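PDB 2A61: transcriptional regulator Tm0710 from Thermotoga maritima, which regulates transcription as a member of the MarR family, probably by binding DNA as a winged-helix homodimer. Local coordinates for the interface of chains A and B. Numbering follows the deposited sequence. Chains: chain A/B, transcriptional regulator Tm0710.

Contact 1: the interface of chains A and B. Residues chain A 4-5, 7-8, 12; chain B 105, 108-109, 112.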
loop_
_atom_site.group_PDB
_atom_site.type_symbol
_atom_site.label_atom_id
_atom_site.label_comp_id
_atom_site.label_asym_id
_atom_site.label_seq_id
_atom_site.Cartn_x
_atom_site.Cartn_y
_atom_site.Cartn_z
ATOM N N LYS A 4 0.928 7.969 -19.797
ATOM C CA LYS A 4 0.764 8.661 -18.462
ATOM C C LYS A 4 -0.466 8.129 -17.712
ATOM O O LYS A 4 -0.373 7.684 -16.568
ATOM C CB LYS A 4 0.695 10.182 -18.659
ATOM C CG LYS A 4 0.171 11.000 -17.475
ATOM C CD LYS A 4 0.015 12.471 -17.873
ATOM C CE LYS A 4 -0.368 13.351 -16.680
ATOM N NZ LYS A 4 -0.663 14.808 -17.004
ATOM N N GLN A 5 -1.622 8.183 -18.369
ATOM C CA GLN A 5 -2.818 7.591 -17.833
ATOM C C GLN A 5 -2.702 6.068 -17.890
ATOM O O GLN A 5 -2.974 5.422 -16.872
ATOM C CB GLN A 5 -4.069 8.099 -18.543
ATOM C CG GLN A 5 -5.264 7.151 -18.555
ATOM C CD GLN A 5 -6.379 7.696 -19.415
ATOM O OE1 GLN A 5 -6.967 8.741 -19.103
ATOM N NE2 GLN A 5 -6.659 7.017 -20.539
ATOM N N PHE A 7 0.179 4.425 -18.369
ATOM C CA PHE A 7 1.357 4.209 -17.511
ATOM C C PHE A 7 0.988 4.073 -16.014
ATOM O O PHE A 7 1.382 3.111 -15.383
ATOM C CB PHE A 7 2.384 5.333 -17.729
ATOM C CG PHE A 7 3.828 4.896 -17.651
ATOM C CD1 PHE A 7 4.668 5.064 -18.754
ATOM C CD2 PHE A 7 4.366 4.376 -16.459
ATOM C CE1 PHE A 7 6.026 4.705 -18.697
ATOM C CE2 PHE A 7 5.731 4.010 -16.374
ATOM C CZ PHE A 7 6.556 4.175 -17.512
ATOM N N GLU A 8 0.215 5.019 -15.478
ATOM C CA GLU A 8 -0.271 4.976 -14.095
ATOM C C GLU A 8 -1.136 3.754 -13.780
ATOM O O GLU A 8 -1.000 3.143 -12.699
ATOM C CB GLU A 8 -1.051 6.247 -13.754
ATOM C CG GLU A 8 -1.272 6.470 -12.253
ATOM C CD GLU A 8 -2.510 5.771 -11.713
ATOM O OE1 GLU A 8 -3.484 5.567 -12.469
ATOM O OE2 GLU A 8 -2.493 5.397 -10.521
ATOM N N ARG A 12 -0.210 0.656 -11.332
ATOM C CA ARG A 12 -1.152 0.346 -10.257
ATOM C C ARG A 12 -1.448 -1.156 -10.163
ATOM O O ARG A 12 -1.478 -1.738 -9.056
ATOM C CB ARG A 12 -2.461 1.126 -10.397
ATOM C CG ARG A 12 -3.266 1.211 -9.147
ATOM C CD ARG A 12 -4.708 1.651 -9.429
ATOM N NE ARG A 12 -4.718 2.869 -10.238
ATOM C CZ ARG A 12 -5.631 3.164 -11.169
ATOM N NH1 ARG A 12 -6.633 2.333 -11.418
ATOM N NH2 ARG A 12 -5.539 4.299 -11.850
ATOM N N ILE B 105 -5.097 9.855 -8.136
ATOM C CA ILE B 105 -4.706 9.377 -9.468
ATOM C C ILE B 105 -4.036 10.483 -10.320
ATOM O O ILE B 105 -3.062 10.220 -10.998
ATOM C CB ILE B 105 -5.876 8.780 -10.227
ATOM C CG1 ILE B 105 -6.305 7.464 -9.550
ATOM C CG2 ILE B 105 -5.464 8.508 -11.690
ATOM C CD1 ILE B 105 -7.814 7.189 -9.632
ATOM N N ARG B 108 -0.520 11.022 -9.176
ATOM C CA ARG B 108 0.302 9.905 -9.640
ATOM C C ARG B 108 0.614 10.007 -11.141
ATOM O O ARG B 108 1.775 9.840 -11.542
ATOM C CB ARG B 108 -0.357 8.557 -9.302
ATOM C CG ARG B 108 -0.446 8.246 -7.773
ATOM C CD ARG B 108 -1.595 7.232 -7.450
ATOM N NE ARG B 108 -1.494 5.998 -8.213
ATOM C CZ ARG B 108 -0.819 4.918 -7.819
ATOM N NH1 ARG B 108 -0.243 4.902 -6.639
ATOM N NH2 ARG B 108 -0.788 3.817 -8.581
ATOM N N GLU B 109 -0.427 10.256 -11.950
ATOM C CA GLU B 109 -0.280 10.528 -13.379
ATOM C C GLU B 109 0.794 11.614 -13.647
ATOM O O GLU B 109 1.680 11.430 -14.496
ATOM C CB GLU B 109 -1.634 10.954 -13.964
ATOM C CG GLU B 109 -2.561 9.797 -14.207
ATOM C CD GLU B 109 -3.956 10.189 -14.760
ATOM O OE1 GLU B 109 -4.266 11.382 -14.830
ATOM O OE2 GLU B 109 -4.753 9.282 -15.103
ATOM N N ILE B 112 4.247 10.496 -13.021
ATOM C CA ILE B 112 4.670 9.727 -14.160
ATOM C C ILE B 112 4.938 10.613 -15.390
ATOM O O ILE B 112 5.822 10.320 -16.153
ATOM C CB ILE B 112 3.659 8.574 -14.455
ATOM C CG1 ILE B 112 3.837 7.454 -13.428
ATOM C CG2 ILE B 112 3.841 8.053 -15.898
ATOM C CD1 ILE B 112 2.486 6.905 -12.857
HETATM O O HOH W 1 -4.755 6.746 -14.590
#

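Contact 2: the interface of chains A and B. Residues chain A 119, 123, 126-127, 130; chain B 7, 130, 133-134.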
loop_
_atom_site.group_PDB
_atom_site.type_symbol
_atom_site.label_atom_id
_atom_site.label_comp_id
_atom_site.label_asym_id
_atom_site.label_seq_id
_atom_site.Cartn_x
_atom_site.Cartn_y
_atom_site.Cartn_z
ATOM N N LEU A 119 9.378 -14.462 -18.922
ATOM C CA LEU A 119 9.856 -13.423 -19.828
ATOM C C LEU A 119 11.140 -13.820 -20.548
ATOM O O LEU A 119 11.362 -13.422 -21.697
ATOM C CB LEU A 119 10.080 -12.123 -19.068
ATOM C CG LEU A 119 8.817 -11.401 -18.609
ATOM C CD1 LEU A 119 9.130 -10.446 -17.459
ATOM C CD2 LEU A 119 8.215 -10.648 -19.792
ATOM N N LYS A 123 14.831 -10.482 -22.150
ATOM C CA LYS A 123 13.750 -9.529 -21.920
ATOM C C LYS A 123 13.709 -9.021 -20.457
ATOM O O LYS A 123 13.498 -7.837 -20.224
ATOM C CB LYS A 123 12.424 -10.148 -22.325
ATOM C CG LYS A 123 11.259 -9.222 -22.232
ATOM C CD LYS A 123 10.083 -9.817 -22.964
ATOM C CE LYS A 123 10.271 -9.736 -24.447
ATOM N NZ LYS A 123 9.274 -10.643 -25.040
ATOM N N LYS A 126 16.344 -6.308 -20.088
ATOM C CA LYS A 126 15.865 -5.079 -20.704
ATOM C C LYS A 126 14.896 -4.361 -19.775
ATOM O O LYS A 126 15.021 -3.150 -19.572
ATOM C CB LYS A 126 15.173 -5.350 -22.044
ATOM C CG LYS A 126 15.980 -5.002 -23.263
ATOM C CD LYS A 126 16.499 -6.269 -23.953
ATOM C CE LYS A 126 16.929 -5.958 -25.400
ATOM N NZ LYS A 126 16.897 -7.176 -26.276
ATOM N N ILE A 127 13.937 -5.114 -19.224
ATOM C CA ILE A 127 12.906 -4.576 -18.354
ATOM C C ILE A 127 13.527 -4.066 -17.050
ATOM O O ILE A 127 13.130 -3.014 -16.554
ATOM C CB ILE A 127 11.756 -5.598 -18.103
ATOM C CG1 ILE A 127 10.905 -5.753 -19.362
ATOM C CG2 ILE A 127 10.871 -5.195 -16.911
ATOM C CD1 ILE A 127 9.946 -6.915 -19.336
ATOM N N TYR A 130 15.086 -0.709 -17.707
ATOM C CA TYR A 130 14.045 0.315 -17.779
ATOM C C TYR A 130 13.528 0.715 -16.416
ATOM O O TYR A 130 13.264 1.898 -16.187
ATOM C CB TYR A 130 12.851 -0.124 -18.630
ATOM C CG TYR A 130 13.137 -0.184 -20.099
ATOM C CD1 TYR A 130 14.032 0.707 -20.696
ATOM C CD2 TYR A 130 12.499 -1.128 -20.912
ATOM C CE1 TYR A 130 14.299 0.647 -22.070
ATOM C CE2 TYR A 130 12.766 -1.198 -22.283
ATOM C CZ TYR A 130 13.658 -0.307 -22.850
ATOM O OH TYR A 130 13.915 -0.366 -24.205
ATOM N N PHE B 7 15.427 -7.216 -8.861
ATOM C CA PHE B 7 14.149 -6.978 -9.551
ATOM C C PHE B 7 13.026 -6.685 -8.555
ATOM O O PHE B 7 12.314 -5.692 -8.683
ATOM C CB PHE B 7 13.774 -8.158 -10.470
ATOM C CG PHE B 7 12.803 -7.791 -11.586
ATOM C CD1 PHE B 7 13.196 -7.843 -12.915
ATOM C CD2 PHE B 7 11.491 -7.372 -11.293
ATOM C CE1 PHE B 7 12.295 -7.495 -13.958
ATOM C CE2 PHE B 7 10.592 -7.008 -12.312
ATOM C CZ PHE B 7 10.978 -7.084 -13.641
ATOM N N TYR B 130 6.876 -2.422 -22.494
ATOM C CA TYR B 130 7.480 -3.423 -21.599
ATOM C C TYR B 130 6.705 -3.599 -20.280
ATOM O O TYR B 130 6.626 -4.715 -19.754
ATOM C CB TYR B 130 8.972 -3.146 -21.372
ATOM C CG TYR B 130 9.828 -3.643 -22.513
ATOM C CD1 TYR B 130 10.224 -4.967 -22.568
ATOM C CD2 TYR B 130 10.235 -2.792 -23.547
ATOM C CE1 TYR B 130 11.021 -5.458 -23.604
ATOM C CE2 TYR B 130 11.026 -3.272 -24.610
ATOM C CZ TYR B 130 11.420 -4.618 -24.629
ATOM O OH TYR B 130 12.202 -5.140 -25.664
ATOM N N GLU B 133 3.767 -5.764 -21.049
ATOM C CA GLU B 133 4.190 -7.161 -21.122
ATOM C C GLU B 133 4.435 -7.797 -19.755
ATOM O O GLU B 133 4.054 -8.919 -19.520
ATOM C CB GLU B 133 5.415 -7.325 -22.009
ATOM C CG GLU B 133 5.556 -8.793 -22.433
ATOM C CD GLU B 133 6.687 -9.034 -23.383
ATOM O OE1 GLU B 133 6.816 -10.192 -23.821
ATOM O OE2 GLU B 133 7.448 -8.073 -23.678
ATOM N N LEU B 134 5.113 -7.069 -18.873
ATOM C CA LEU B 134 5.362 -7.503 -17.493
ATOM C C LEU B 134 4.058 -7.757 -16.758
ATOM O O LEU B 134 3.926 -8.758 -16.022
ATOM C CB LEU B 134 6.151 -6.408 -16.750
ATOM C CG LEU B 134 6.413 -6.570 -15.242
ATOM C CD1 LEU B 134 7.299 -7.785 -15.005
ATOM C CD2 LEU B 134 7.006 -5.269 -14.610
#

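Contact 1: the interface of chains A and B
A:Glu8 and B:Arg108 form a salt bridge across the interface. The two side chains cross at about a right angle. The guanidinium NE of B:Arg108 donates to the carboxylate oxygen OE2 of A:Glu8 over 2.6 Å, with 161° at the hydrogen. The oxygen lies in the guanidinium plane but is met on its anti side, slightly out of the carboxylate plane. The two flat groups stand 82° apart. B:Arg108 NH2 adds a weak bond to the same oxygen.

The other carboxylate oxygen is held from its own chain. A:Arg12 NH2, one turn further along the helix, makes a salt bridge within chain A, reaching the syn lone pair of A:Glu8 OE1 at 2.5 Å. A:Arg12 thus steadies the carboxylate that B:Arg108 grips. Two arginines around one acid would probably favour its charged form.

A water extends the polar network. It lies 2.7 Å from A:Glu8 OE1 and 2.6 Å from B:Glu109 OE2, and more distantly meets the backbone oxygen A:Gln5 O. It therefore links two carboxylates of opposite chains that do not touch directly.

Apolar packing flanks the charges. B:Ile112 sends its two branches to different places. CD1 rests 3.6 Å from A:Glu8 CA, and CG2 packs against CB and the near ring atoms of A:Phe7. CG of A:Glu8 is anti to its backbone N (chi1 -164°) and the chain bends at chi2, which carries the stem past CB of B:Arg108. B:Ile105 CG2 lies 4.0 Å from A:Glu8 CD. The extended chain of A:Lys4 runs past B:Glu109, with A:Lys4 CE 3.8 Å from B:Glu109 CB.

The site joins the N-terminal helix 5-23 of chain A, with A:Lys4 just ahead of it, to the long helix 95-119 of chain B. Both belong to the helical part through which the two subunits pair.

Contact 2: the interface of chains A and B
B:Tyr130 fits against A:Ile127 and A:Tyr130, and it buries 100 Å² against chain A, more than any other residue here. CG1 of A:Ile127 lies 3.4 Å from the ring atom CD1 of B:Tyr130. The terminal methyl CD1 of A:Ile127 also touches this ring. The edge of A:Tyr130, led by CE2, points at a face of B:Tyr130, over its CD2 side. The two tyrosine rings, the same residue in each chain, are thus arranged edge to face, with centroids 5.2 Å apart and planes at 56°. Their rotations differ: chi2 is -83° in B:Tyr130 and -33° in A:Tyr130. The twin residues are thus not turned alike where they meet.

A:Ile127 hides 53 Å² and bridges two aromatic partners. While CG1 serves B:Tyr130, the branch methyl CG2 points to B:Phe7 and comes within 3.8 Å of its CZ. CG2 is anti to the backbone N, which turns the two branches to separate rings.

B:Glu133 and A:Lys123 bury nearly equal areas and reach toward each other tip to tip. B:Glu133 is extended beyond CG, while A:Lys123 bends at chi3. The ammonium NZ of A:Lys123 donates to B:Glu133 OE1, forming a salt bridge of 2.8 Å on the oxygen's syn lone pair. The methylenes of A:Lys123 also matter: CD packs by the carboxylate, and CG sits 4.0 Å from CE1 of B:Tyr130. An alanine in place of A:Lys123 would probably leave the charge of B:Glu133 without this mate and open a gap beside the ring of B:Tyr130.

A:Leu119 closes the patch at the end of helix 95-119, whereas the other chain A residues come from helix 121-141. Its methyl CD1 meets CD1 of B:Leu134 at 4.1 Å.

The C-alpha centres of contact 1 and contact 2 lie about 18 Å apart in one two-fold interface. Contact 1 pairs helix 5-23 of chain A with helix 95-119 of chain B. Contact 2 is mainly a meeting of the two helices 121-141, and it draws in helix 5-23 of chain B and the end of helix 95-119 of chain A. A:Phe7 serves in contact 1 and its twin B:Phe7 in contact 2. Each subunit's terminal helices thus interlock with the other's. This fits the dimer typical of MarR proteins, in which such pairing probably helps set the spacing of the DNA-binding lobes.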